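Local coordinates for protein MGS-M5 (Unidentified, PDB 4Q3N) that probably catalyses the NAD-dependent interconversion of L-lactate and pyruvate, at residues N3-V8 and E30-D35; I36-A41 and I61-Y66; G73-T78 and S110-I115; F246-R251 and L277-V282; R95-I100 and D124-V129. All coordinates share one frame; numbering follows the deposited sequence. Where two conformers were deposited one is given.

Interaction 1. Residues N3-V8 and E30-D35; sequences NSKVVV and ELVLLD. With ACT (acetate ion), chain G.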
# COMPACT_ATOMS: atom_id res chain seq x y z
N ASN A 3 -11.24 14.34 8.81
CA ASN A 3 -10.48 15.45 8.30
C ASN A 3 -9.41 14.78 7.47
O ASN A 3 -9.15 13.60 7.73
CB ASN A 3 -9.91 16.29 9.44
CG ASN A 3 -9.25 17.52 8.95
OD1 ASN A 3 -8.14 17.46 8.47
ND2 ASN A 3 -9.94 18.65 9.02
N SER A 4 -8.84 15.44 6.45
CA SER A 4 -7.60 14.87 5.87
C SER A 4 -6.61 15.96 5.46
O SER A 4 -6.06 15.94 4.38
CB SER A 4 -7.87 13.92 4.68
OG SER A 4 -6.71 13.05 4.40
N LYS A 5 -6.33 16.87 6.40
CA LYS A 5 -5.39 17.97 6.14
C LYS A 5 -4.39 18.15 7.26
O LYS A 5 -4.79 18.28 8.44
CB LYS A 5 -6.18 19.28 5.98
CG LYS A 5 -5.29 20.47 5.59
CD LYS A 5 -6.28 21.62 5.39
CE LYS A 5 -5.53 22.93 5.21
NZ LYS A 5 -6.51 24.07 4.95
N VAL A 6 -3.12 18.20 6.90
CA VAL A 6 -2.06 18.42 7.85
C VAL A 6 -1.31 19.69 7.48
O VAL A 6 -1.04 19.92 6.30
CB VAL A 6 -1.09 17.22 7.89
CG1 VAL A 6 0.16 17.57 8.74
CG2 VAL A 6 -1.81 15.95 8.42
N VAL A 7 -0.98 20.51 8.47
CA VAL A 7 -0.10 21.65 8.24
C VAL A 7 1.26 21.34 8.91
O VAL A 7 1.29 20.87 10.07
CB VAL A 7 -0.72 22.98 8.81
CG1 VAL A 7 0.31 24.15 8.69
CG2 VAL A 7 -2.06 23.28 8.13
N VAL A 8 2.35 21.56 8.18
CA VAL A 8 3.69 21.40 8.72
C VAL A 8 4.33 22.81 8.97
O VAL A 8 4.47 23.60 8.04
CB VAL A 8 4.60 20.59 7.78
CG1 VAL A 8 6.06 20.49 8.39
CG2 VAL A 8 3.99 19.19 7.54
N GLU A 30 -4.26 16.20 1.99
CA GLU A 30 -3.87 17.62 1.86
C GLU A 30 -2.76 18.01 2.80
O GLU A 30 -2.84 17.73 3.99
CB GLU A 30 -5.07 18.54 2.16
CG GLU A 30 -6.32 18.31 1.40
CD GLU A 30 -7.34 19.39 1.76
OE1 GLU A 30 -8.24 19.09 2.58
OE2 GLU A 30 -7.19 20.54 1.28
N LEU A 31 -1.75 18.70 2.28
CA LEU A 31 -0.58 19.09 3.04
C LEU A 31 -0.33 20.58 2.82
O LEU A 31 -0.37 21.03 1.67
CB LEU A 31 0.60 18.27 2.54
CG LEU A 31 1.98 18.34 3.14
CD1 LEU A 31 1.83 17.99 4.60
CD2 LEU A 31 2.92 17.38 2.39
N VAL A 32 -0.09 21.34 3.89
CA VAL A 32 0.25 22.75 3.73
C VAL A 32 1.57 22.97 4.46
O VAL A 32 1.73 22.52 5.60
CB VAL A 32 -0.81 23.68 4.28
CG1 VAL A 32 -0.37 25.15 4.10
CG2 VAL A 32 -2.21 23.44 3.59
N LEU A 33 2.52 23.61 3.79
CA LEU A 33 3.85 23.85 4.35
C LEU A 33 3.98 25.32 4.74
O LEU A 33 3.70 26.22 3.92
CB LEU A 33 4.93 23.51 3.32
CG LEU A 33 4.80 22.09 2.72
CD1 LEU A 33 5.93 21.92 1.70
CD2 LEU A 33 4.91 20.98 3.80
N LEU A 34 4.37 25.56 5.99
CA LEU A 34 4.58 26.93 6.49
C LEU A 34 6.03 27.12 6.90
O LEU A 34 6.61 26.26 7.55
CB LEU A 34 3.70 27.22 7.72
CG LEU A 34 2.36 27.91 7.52
CD1 LEU A 34 1.53 27.12 6.52
CD2 LEU A 34 1.63 28.05 8.88
N ASP A 35 6.61 28.24 6.55
CA ASP A 35 7.96 28.53 7.00
C ASP A 35 8.11 30.03 7.06
O ASP A 35 7.52 30.73 6.25
CB ASP A 35 9.00 27.93 6.04
CG ASP A 35 10.38 27.88 6.66
OD1 ASP A 35 11.08 28.91 6.63
OD2 ASP A 35 10.77 26.84 7.18
C ACT G . -6.99 9.05 5.30
O ACT G . -6.62 8.20 4.45
OXT ACT G . -7.31 10.20 4.89
CH3 ACT G . -7.05 8.69 6.75
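Five backbone hydrogen bonds join Asn3-Val8 to Glu30-Asp35, and the donor alternates between the two parallel strands. Glu30 N gives to Ser4 O at 3.0 Å. Val6 N gives to Glu30 O, and Val6 O takes the N-H of Val32. Val32 O accepts from Val8 N at 2.8 Å, nearly along its C=O axis. Leu34 N ends the ladder on Val8 O. Glu30 O is also approached by Lys5 CA at 3.3 Å, a CA-H...O contact. On their other sides, Lys5 and Val7 bond to the backbone of Gly73, Leu74 and Val76, and Leu31 bonds to Ser60 and Lys62. The two strands and helix 13-25 between them form the first beta-alpha-beta unit of the Rossmann fold, in the middle of its parallel sheet. On the face of Lys5, Val7 and Val32, the extended Lys5 chain crosses Glu30 obliquely, and its CE rests on Val32 CG2 at 3.7 Å. Lys5 NZ passes on to Asp71, a salt bridge, and to Asp68 O. On the other face Val8 CG2 meets Leu31 CD1 at 3.8 Å. Before the strand, Asn3 OD1 takes Lys5 N at 2.8 Å in an Asx turn, with the donor 26° above the carbonyl plane. Ser4 OG, anti to its backbone N, gives to acetate OXT at 3.0 Å and is also bonded to Glu29 N.

Interaction 2. Residues I36-A41 and I61-Y66; sequences IDKRKA and IKAGDY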
# COMPACT_ATOMS: atom_id res chain seq x y z
N ILE A 36 8.90 30.52 7.99
CA ILE A 36 9.14 31.97 8.04
C ILE A 36 9.78 32.41 6.72
O ILE A 36 9.63 33.55 6.29
CB ILE A 36 10.00 32.34 9.25
CG1 ILE A 36 10.28 33.83 9.25
CG2 ILE A 36 11.28 31.55 9.27
CD1 ILE A 36 8.99 34.69 9.17
N ASP A 37 10.47 31.52 6.03
CA ASP A 37 11.04 31.86 4.71
C ASP A 37 10.02 31.36 3.69
O ASP A 37 9.98 30.16 3.37
CB ASP A 37 12.43 31.19 4.54
CG ASP A 37 13.04 31.41 3.15
OD1 ASP A 37 12.39 31.97 2.25
OD2 ASP A 37 14.21 31.01 2.96
N LYS A 38 9.15 32.25 3.21
CA LYS A 38 8.03 31.80 2.37
C LYS A 38 8.51 31.19 1.05
O LYS A 38 7.94 30.22 0.60
CB LYS A 38 7.07 32.96 2.07
CG LYS A 38 5.86 32.62 1.13
CD LYS A 38 4.98 31.41 1.55
CE LYS A 38 3.68 31.29 0.68
NZ LYS A 38 2.57 32.19 1.13
N ARG A 39 9.55 31.79 0.45
CA ARG A 39 10.12 31.30 -0.80
C ARG A 39 10.62 29.86 -0.65
O ARG A 39 10.48 29.04 -1.56
CB ARG A 39 11.28 32.19 -1.26
CG ARG A 39 10.85 33.50 -1.87
CD ARG A 39 12.06 34.30 -2.38
NE ARG A 39 12.74 33.65 -3.51
CZ ARG A 39 13.88 32.96 -3.43
NH1 ARG A 39 14.51 32.81 -2.26
NH2 ARG A 39 14.39 32.43 -4.53
N LYS A 40 11.23 29.58 0.50
CA LYS A 40 11.72 28.24 0.77
C LYS A 40 10.53 27.25 0.84
O LYS A 40 10.56 26.18 0.20
CB LYS A 40 12.53 28.26 2.06
CG LYS A 40 12.68 26.94 2.79
CD LYS A 40 13.87 26.15 2.39
CE LYS A 40 14.34 25.26 3.54
NZ LYS A 40 14.07 23.80 3.28
N ALA A 41 9.48 27.60 1.57
CA ALA A 41 8.33 26.71 1.64
C ALA A 41 7.72 26.46 0.26
O ALA A 41 7.26 25.35 -0.04
CB ALA A 41 7.26 27.27 2.61
N ILE A 61 -0.91 19.78 -2.36
CA ILE A 61 0.21 20.27 -1.55
C ILE A 61 0.55 21.72 -1.91
O ILE A 61 0.68 22.05 -3.09
CB ILE A 61 1.50 19.42 -1.76
CG1 ILE A 61 1.20 17.92 -1.55
CG2 ILE A 61 2.67 19.94 -0.83
CD1 ILE A 61 2.48 17.06 -1.78
N LYS A 62 0.65 22.59 -0.90
CA LYS A 62 1.02 23.98 -1.19
C LYS A 62 1.79 24.61 -0.02
O LYS A 62 1.73 24.12 1.11
CB LYS A 62 -0.22 24.80 -1.49
CG LYS A 62 -0.97 25.16 -0.25
CD LYS A 62 -2.25 25.96 -0.59
CE LYS A 62 -2.98 26.35 0.70
NZ LYS A 62 -3.91 27.46 0.47
N ALA A 63 2.51 25.71 -0.28
CA ALA A 63 3.05 26.51 0.82
C ALA A 63 1.90 27.39 1.28
O ALA A 63 1.16 27.87 0.44
CB ALA A 63 4.30 27.43 0.34
N GLY A 64 1.74 27.65 2.57
CA GLY A 64 0.63 28.53 2.95
C GLY A 64 0.97 29.45 4.09
O GLY A 64 2.15 29.69 4.34
N ASP A 65 -0.06 29.93 4.80
CA ASP A 65 0.09 30.92 5.87
C ASP A 65 -0.68 30.38 7.06
O ASP A 65 -1.33 29.37 6.95
CB ASP A 65 -0.49 32.29 5.47
CG ASP A 65 -0.03 32.76 4.10
OD1 ASP A 65 1.18 33.03 3.93
OD2 ASP A 65 -0.89 32.87 3.19
N TYR A 66 -0.70 31.10 8.17
CA TYR A 66 -1.34 30.57 9.36
C TYR A 66 -2.85 30.41 9.17
O TYR A 66 -3.44 29.49 9.74
CB TYR A 66 -1.03 31.47 10.58
CG TYR A 66 0.32 31.11 11.14
CD1 TYR A 66 0.51 29.91 11.80
CD2 TYR A 66 1.43 31.95 10.97
CE1 TYR A 66 1.74 29.55 12.31
CE2 TYR A 66 2.68 31.61 11.49
CZ TYR A 66 2.82 30.41 12.16
OH TYR A 66 4.03 30.02 12.65
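Two carboxylates are the flat groups that carry polar bonds here. Lys40 N lies above the plane of the Asp37 carboxylate, 74° out of it, and bonds to OD1 at 3.2 Å. The Asp65 carboxylate is met by Lys38 mainly through one oxygen: Lys38 NZ is 3.2 Å from Asp65 OD1 and 4.1 Å from Asp65 OD2. The contact lies in the beta-alpha-beta unit of strand 30-34, helix 38-49 and strand 60-63, part of the Rossmann fold. It joins the first turn of the helix to Ala63 of the strand and to the residues that follow. Asp37 is the N-cap of that helix, and its own N-H is held by Asp35 OD1. The cap bond to Lys40 and the backbone bond from Ala41 N to Asp37 O start the helix. Lys38 leaves with CG anti to its backbone N, then bends at chi2 (53°) and again at chi4 (-82°). These bends lay CE on Ala63 CB at 3.9 Å and carry the amine on to Asp65. The two side chains cross at about a right angle. Their salt bridge is weak as a hydrogen bond and sits at a partly exposed border. A bound glycerol lies close by and bonds to Gly64 O. Further in, the packing is close and apolar. Ala41 CB points at the strand and meets Ala63 CB at 3.7 Å. Small side chains on both partners let helix and strand come near, with Ala41 CA and Ala63 CA 5.3 Å apart. Ala63 CB also touches the helix backbone itself, 3.6 Å from Ala41 C.

Interaction 3. Residues G73-T78 and S110-I115; sequences GLVVIT and SGFNGI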
# COMPACT_ATOMS: atom_id res chain seq x y z
N GLY A 73 -6.68 19.28 10.40
CA GLY A 73 -6.98 18.32 11.46
C GLY A 73 -5.77 18.23 12.40
O GLY A 73 -5.90 17.92 13.58
N LEU A 74 -4.59 18.52 11.87
CA LEU A 74 -3.35 18.33 12.65
C LEU A 74 -2.33 19.38 12.26
O LEU A 74 -2.14 19.64 11.07
CB LEU A 74 -2.74 16.93 12.38
CG LEU A 74 -1.40 16.59 13.06
CD1 LEU A 74 -1.64 16.35 14.55
CD2 LEU A 74 -0.77 15.30 12.37
N VAL A 75 -1.68 20.01 13.23
CA VAL A 75 -0.54 20.88 12.86
C VAL A 75 0.67 20.29 13.53
O VAL A 75 0.65 20.03 14.75
CB VAL A 75 -0.75 22.35 13.32
CG1 VAL A 75 0.51 23.17 12.98
CG2 VAL A 75 -2.04 22.95 12.66
N VAL A 76 1.72 20.08 12.73
CA VAL A 76 2.96 19.50 13.24
C VAL A 76 4.00 20.60 13.32
O VAL A 76 4.36 21.20 12.31
CB VAL A 76 3.46 18.38 12.34
CG1 VAL A 76 4.75 17.70 12.93
CG2 VAL A 76 2.28 17.29 12.16
N ILE A 77 4.48 20.87 14.53
CA ILE A 77 5.43 21.97 14.72
C ILE A 77 6.87 21.45 14.82
O ILE A 77 7.19 20.64 15.69
CB ILE A 77 5.11 22.78 15.99
CG1 ILE A 77 3.64 23.27 15.93
CG2 ILE A 77 6.16 23.93 16.19
CD1 ILE A 77 3.13 23.83 17.26
N THR A 78 7.72 21.92 13.91
CA THR A 78 9.14 21.51 13.89
C THR A 78 10.06 22.75 14.06
O THR A 78 11.26 22.62 14.10
CB THR A 78 9.50 20.77 12.57
OG1 THR A 78 9.71 21.75 11.54
CG2 THR A 78 8.37 19.79 12.16
N SER A 110 -6.04 31.49 13.82
CA SER A 110 -6.70 31.14 12.58
C SER A 110 -8.12 30.59 12.81
O SER A 110 -8.89 30.48 11.86
CB SER A 110 -5.88 30.09 11.82
OG SER A 110 -5.97 28.84 12.47
N GLY A 111 -8.43 30.18 14.04
CA GLY A 111 -9.67 29.46 14.30
C GLY A 111 -9.46 27.95 14.39
O GLY A 111 -10.42 27.20 14.60
N PHE A 112 -8.22 27.51 14.20
CA PHE A 112 -7.84 26.11 14.29
C PHE A 112 -8.43 25.43 15.52
O PHE A 112 -8.42 26.02 16.60
CB PHE A 112 -6.31 26.01 14.36
CG PHE A 112 -5.79 24.64 14.71
CD1 PHE A 112 -5.72 23.66 13.76
CD2 PHE A 112 -5.33 24.37 15.99
CE1 PHE A 112 -5.18 22.40 14.07
CE2 PHE A 112 -4.81 23.11 16.30
CZ PHE A 112 -4.72 22.14 15.34
N ASN A 113 -8.88 24.20 15.39
CA ASN A 113 -9.36 23.49 16.55
C ASN A 113 -9.08 22.03 16.39
O ASN A 113 -9.91 21.20 16.74
CB ASN A 113 -10.89 23.72 16.77
CG ASN A 113 -11.35 23.29 18.17
OD1 ASN A 113 -10.52 23.11 19.08
ND2 ASN A 113 -12.65 23.13 18.36
N GLY A 114 -7.89 21.71 15.86
CA GLY A 114 -7.53 20.32 15.64
C GLY A 114 -6.53 19.90 16.71
O GLY A 114 -6.54 20.39 17.84
N ILE A 115 -5.64 18.99 16.33
CA ILE A 115 -4.64 18.46 17.23
C ILE A 115 -3.26 19.08 16.95
O ILE A 115 -2.91 19.30 15.78
CB ILE A 115 -4.59 16.92 17.04
CG1 ILE A 115 -5.95 16.33 17.52
CG2 ILE A 115 -3.38 16.25 17.71
CD1 ILE A 115 -6.08 14.89 17.02
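The tight part of this contact is the short run Gly73-Val75 against Phe112, Gly114 and Ile115. Ile115 N gives a nearly straight hydrogen bond to Gly73 O at 3.0 Å, arriving 34° above the carbonyl plane. Val75 N gives to Ile115 O at 2.9 Å, nearly along the C=O axis. The side chains of Leu74 and Ile115 lie on the same face of the sheet, where Leu74 CD1 packs on Ile115 CG2 at 3.6 Å. Val75 CG2 reaches Phe112 CE1 at 3.5 Å, obliquely to the ring. One face of that ring is covered from within its own segment: Gly114 N stands over its centre, 3.2 Å above the plane. Gly73 O leaves no room for a side chain at Gly114: a CB there would clash with it. The loose side is the turn after helix 89-109. Gly111 and Asn113 are exposed and do not touch Gly73-Thr78. The turn is held locally instead, by Phe112 N giving to Ser110 OG at 3.1 Å in an ST turn. Gly111 leaves the helix with a positive phi of 99°. Strand 74-77, helix 89-109 and strand 115-118 form a beta-alpha-beta crossover, the repeating element of the Rossmann fold.

Interaction 4. Residues F246-R251 and L277-V282; sequences FNNENR and LNKDGV. With ACT (acetate ion), chain F.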
# COMPACT_ATOMS: atom_id res chain seq x y z
N PHE A 246 -5.38 9.92 11.90
CA PHE A 246 -6.30 10.05 10.76
C PHE A 246 -7.02 8.72 10.42
O PHE A 246 -8.11 8.72 9.89
CB PHE A 246 -5.57 10.59 9.52
CG PHE A 246 -5.35 12.08 9.62
CD1 PHE A 246 -4.26 12.58 10.30
CD2 PHE A 246 -6.30 12.96 9.13
CE1 PHE A 246 -4.07 14.01 10.45
CE2 PHE A 246 -6.14 14.37 9.26
CZ PHE A 246 -5.03 14.88 9.93
N ASN A 247 -6.39 7.60 10.73
CA ASN A 247 -7.07 6.29 10.50
C ASN A 247 -7.85 5.84 11.74
O ASN A 247 -8.41 4.73 11.76
CB ASN A 247 -6.05 5.22 10.10
CG ASN A 247 -5.45 5.50 8.73
OD1 ASN A 247 -6.17 5.80 7.79
ND2 ASN A 247 -4.18 5.45 8.64
N ASN A 248 -7.89 6.72 12.74
CA ASN A 248 -8.72 6.49 13.93
C ASN A 248 -8.44 5.11 14.57
O ASN A 248 -9.38 4.31 14.83
CB ASN A 248 -10.22 6.59 13.54
CG ASN A 248 -11.12 6.63 14.75
OD1 ASN A 248 -10.69 7.12 15.80
ND2 ASN A 248 -12.41 6.17 14.60
N GLU A 249 -7.18 4.80 14.81
CA GLU A 249 -6.77 3.40 15.02
C GLU A 249 -6.96 2.93 16.46
O GLU A 249 -7.11 1.75 16.65
CB GLU A 249 -5.28 3.21 14.63
CG GLU A 249 -5.06 3.28 13.14
CD GLU A 249 -3.60 3.07 12.74
OE1 GLU A 249 -2.69 3.19 13.61
OE2 GLU A 249 -3.39 2.83 11.54
N ASN A 250 -6.93 3.83 17.46
CA ASN A 250 -6.80 3.42 18.88
C ASN A 250 -5.54 2.56 19.00
O ASN A 250 -5.55 1.42 19.52
CB ASN A 250 -8.07 2.68 19.36
CG ASN A 250 -9.25 3.64 19.58
OD1 ASN A 250 -9.11 4.64 20.27
ND2 ASN A 250 -10.38 3.34 18.99
N ARG A 251 -4.46 3.15 18.50
CA ARG A 251 -3.12 2.56 18.46
C ARG A 251 -2.34 2.99 19.70
O ARG A 251 -2.42 4.13 20.10
CB ARG A 251 -2.40 3.03 17.22
CG ARG A 251 -1.13 2.24 16.86
CD ARG A 251 -1.52 0.87 16.26
NE ARG A 251 -0.30 0.14 15.92
CZ ARG A 251 -0.24 -0.85 15.04
NH1 ARG A 251 -1.32 -1.24 14.39
NH2 ARG A 251 0.94 -1.44 14.78
N LEU A 277 -3.92 6.49 20.73
CA LEU A 277 -4.25 7.57 19.77
C LEU A 277 -5.40 7.19 18.84
O LEU A 277 -5.42 6.09 18.27
CB LEU A 277 -3.04 7.89 18.91
CG LEU A 277 -1.92 8.64 19.64
CD1 LEU A 277 -0.65 8.67 18.77
CD2 LEU A 277 -2.41 10.07 19.88
N ASN A 278 -6.33 8.12 18.63
CA ASN A 278 -7.39 7.89 17.66
C ASN A 278 -7.72 9.27 17.05
O ASN A 278 -6.96 10.22 17.24
CB ASN A 278 -8.60 7.18 18.32
CG ASN A 278 -9.29 8.04 19.37
OD1 ASN A 278 -9.27 9.25 19.27
ND2 ASN A 278 -9.92 7.40 20.37
N LYS A 279 -8.83 9.41 16.35
CA LYS A 279 -9.10 10.62 15.57
C LYS A 279 -9.29 11.84 16.45
O LYS A 279 -9.21 12.99 16.01
CB LYS A 279 -10.38 10.45 14.72
CG LYS A 279 -11.66 10.40 15.53
CD LYS A 279 -12.85 10.17 14.59
CE LYS A 279 -14.10 9.85 15.39
NZ LYS A 279 -14.53 11.04 16.20
N ASP A 280 -9.57 11.58 17.71
CA ASP A 280 -9.85 12.68 18.68
C ASP A 280 -8.60 13.08 19.46
O ASP A 280 -8.67 14.00 20.28
CB ASP A 280 -10.93 12.27 19.68
CG ASP A 280 -12.25 11.95 19.01
OD1 ASP A 280 -12.67 12.76 18.15
OD2 ASP A 280 -12.83 10.88 19.33
N GLY A 281 -7.49 12.40 19.21
CA GLY A 281 -6.24 12.67 19.93
C GLY A 281 -5.92 11.55 20.94
O GLY A 281 -6.03 10.39 20.61
N VAL A 282 -5.57 11.90 22.17
CA VAL A 282 -5.17 10.90 23.16
C VAL A 282 -6.42 10.35 23.90
O VAL A 282 -7.05 11.07 24.65
CB VAL A 282 -4.18 11.50 24.21
CG1 VAL A 282 -3.79 10.41 25.22
CG2 VAL A 282 -2.94 11.98 23.48
C ACT F . -10.63 -0.50 17.60
O ACT F . -11.10 -1.64 17.95
OXT ACT F . -11.06 0.56 18.16
CH3 ACT F . -9.59 -0.38 16.52
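Leu277 pairs through its backbone with Arg251. Leu277 N gives to Arg251 O at 2.9 Å, and Leu277 O takes Arg251 N at 3.1 Å on a lone pair. Asn250 and Arg251 both face Leu277, a G1 beta bulge. Asn278 follows, with CG in the crowded position between its backbone N and carbonyl carbon (chi1 65°). Its ND2 gives to Asn250 OD1 at 2.9 Å, in the carbonyl plane, with the two amides turned 79° apart. Asn250 ND2 gives to acetate OXT at 3.0 Å. Asn278 OD1 accepts from Asp280 N at 2.8 Å, an Asx turn. An alanine at Asn278 would lose both side-chain hydrogen bonds and would probably loosen the turn and its hold on Asn250. Asn278 to Gly281 is a type I turn that links strands 270-278 and 281-285 in the antiparallel sheet of the C-terminal domain. Lys279 N gives to Asn248 OD1 at 3.0 Å from above its carbonyl plane. Asn248, just past helix 232-246, closes it with a Schellman motif, and its ND2 bonds to Glu29 of the second subunit. Asp280 OD1 uses its syn lone pair in a salt bridge with Lys279 NZ at 3.2 Å. Gly281 exchanges two backbone bonds with Asn278.

Interaction 5. Residues R95-I100 and D124-V129; sequences RNAEII and DVLAYV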
# COMPACT_ATOMS: atom_id res chain seq x y z
N ARG A 95 14.58 30.78 24.43
CA ARG A 95 14.37 31.24 23.06
C ARG A 95 13.45 30.26 22.30
O ARG A 95 12.56 30.69 21.58
CB ARG A 95 15.67 31.40 22.29
CG ARG A 95 16.35 32.71 22.44
CD ARG A 95 17.76 32.60 21.90
NE ARG A 95 17.78 32.50 20.45
CZ ARG A 95 18.54 31.68 19.75
NH1 ARG A 95 19.36 30.83 20.36
NH2 ARG A 95 18.49 31.70 18.43
N ASN A 96 13.67 28.95 22.45
CA ASN A 96 12.76 27.98 21.81
C ASN A 96 11.33 28.02 22.37
O ASN A 96 10.35 27.92 21.62
CB ASN A 96 13.32 26.55 21.90
CG ASN A 96 14.42 26.30 20.88
OD1 ASN A 96 14.18 26.31 19.67
ND2 ASN A 96 15.64 26.10 21.36
N ALA A 97 11.18 28.17 23.67
CA ALA A 97 9.84 28.34 24.22
C ALA A 97 9.11 29.56 23.62
O ALA A 97 7.91 29.49 23.37
CB ALA A 97 9.92 28.47 25.70
N GLU A 98 9.82 30.67 23.38
CA GLU A 98 9.18 31.85 22.81
C GLU A 98 8.80 31.61 21.35
O GLU A 98 7.76 32.10 20.89
CB GLU A 98 10.08 33.10 22.94
CG GLU A 98 9.96 33.73 24.30
CD GLU A 98 8.59 34.32 24.55
OE1 GLU A 98 8.00 34.85 23.59
OE2 GLU A 98 8.11 34.26 25.71
N ILE A 99 9.60 30.83 20.64
CA ILE A 99 9.25 30.51 19.27
C ILE A 99 7.95 29.67 19.24
O ILE A 99 7.02 29.98 18.49
CB ILE A 99 10.39 29.77 18.57
CG1 ILE A 99 11.51 30.79 18.25
CG2 ILE A 99 9.90 29.08 17.27
CD1 ILE A 99 12.74 30.09 17.80
N ILE A 100 7.89 28.63 20.07
CA ILE A 100 6.70 27.77 20.15
C ILE A 100 5.48 28.60 20.53
O ILE A 100 4.42 28.48 19.93
CB ILE A 100 6.94 26.63 21.16
CG1 ILE A 100 8.09 25.75 20.68
CG2 ILE A 100 5.71 25.82 21.39
CD1 ILE A 100 7.80 25.01 19.35
N ASP A 124 9.69 17.34 25.00
CA ASP A 124 8.79 17.20 26.15
C ASP A 124 8.48 18.55 26.73
O ASP A 124 7.33 18.85 27.04
CB ASP A 124 9.38 16.26 27.22
CG ASP A 124 9.67 14.88 26.65
OD1 ASP A 124 8.72 14.20 26.20
OD2 ASP A 124 10.86 14.49 26.59
N VAL A 125 9.49 19.42 26.87
CA VAL A 125 9.22 20.72 27.48
C VAL A 125 8.41 21.56 26.49
O VAL A 125 7.46 22.22 26.90
CB VAL A 125 10.51 21.47 27.94
CG1 VAL A 125 11.45 20.54 28.73
CG2 VAL A 125 11.22 22.12 26.79
N LEU A 126 8.72 21.48 25.20
CA LEU A 126 8.06 22.33 24.22
C LEU A 126 6.62 21.90 23.97
O LEU A 126 5.75 22.73 23.69
CB LEU A 126 8.86 22.37 22.91
CG LEU A 126 10.21 23.11 23.06
CD1 LEU A 126 10.93 23.13 21.72
CD2 LEU A 126 10.08 24.55 23.68
N ALA A 127 6.34 20.61 24.15
CA ALA A 127 4.95 20.14 24.10
C ALA A 127 4.13 20.71 25.26
O ALA A 127 2.95 21.13 25.09
CB ALA A 127 4.90 18.57 24.11
N TYR A 128 4.73 20.78 26.43
CA TYR A 128 4.05 21.40 27.57
C TYR A 128 3.79 22.88 27.25
O TYR A 128 2.71 23.44 27.55
CB TYR A 128 4.90 21.25 28.85
CG TYR A 128 4.23 21.73 30.13
CD1 TYR A 128 4.29 23.07 30.50
CD2 TYR A 128 3.54 20.85 30.96
CE1 TYR A 128 3.68 23.53 31.66
CE2 TYR A 128 2.94 21.29 32.12
CZ TYR A 128 3.01 22.63 32.46
OH TYR A 128 2.41 23.06 33.62
N VAL A 129 4.81 23.54 26.70
CA VAL A 129 4.68 24.95 26.38
C VAL A 129 3.55 25.14 25.38
O VAL A 129 2.68 25.99 25.56
CB VAL A 129 5.98 25.54 25.84
CG1 VAL A 129 5.75 26.96 25.23
CG2 VAL A 129 7.02 25.61 27.01
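Apolar side-chain packing carries most of this contact between helix 89-109 and helix 123-134. The axes of the two short segments approach to 9.5 Å and run 40° apart. Leu126 points at the other helix and fits beside Ala97, with CG anti to its own carbonyl carbon. Its CD2 meets Ile100 CG1 at 3.8 Å, and the two side chains cross at about a right angle. Its other branch, CD1, comes to 4.2 Å from Asn96 CB. One turn on, Val129 CG1 lies 4.0 Å from Ile100 CG2, so Ile100 touches both residues with different branches. A second kind of contact is methyl against backbone. Leu126 CD2 sits 3.8 Å from Ala97 N, and Val129 CG1 is 3.8 Å from Ala97 O. The small Ala97 side chain leaves its backbone open to these methyls. An alanine at Leu126 would remove both methyl branches and would probably leave Ile100 and the Ala97 backbone poorly packed. The amide of Asn96 is paired elsewhere: its OD1 accepts from Val81 N. Met312 and Tyr314, at the chain's C-terminal end, pack on Ala97 and Val129. The five touching residues are all buried. Two helices of the Rossmann domain are thus held together by shape and burial of aliphatic carbon, without polar bonds from one segment to the other.

How the interactions relate
Interactions 1, 2 and 3 share one parallel sheet. Strand 30-34 of interaction 1 bonds to strand 60-63 of interaction 2 (Leu33 N to Lys62 O), and Val7 O bonds to Val76 N of interaction 3. Interactions 1 and 3 are buried and rest on backbone bonds. Interaction 2 lies at the sheet's outer strand and has a partly exposed salt bridge. Interaction 5 is buried and apolar; its Ile100 packs on Ile77 of interaction 3. Interaction 4, in the C-terminal domain, adds asparagine side-chain bonds to a short antiparallel backbone pairing, beside two other subunits. Phe246 packs on Val6 and Leu74, so 246-251 reaches across to interactions 1 and 3.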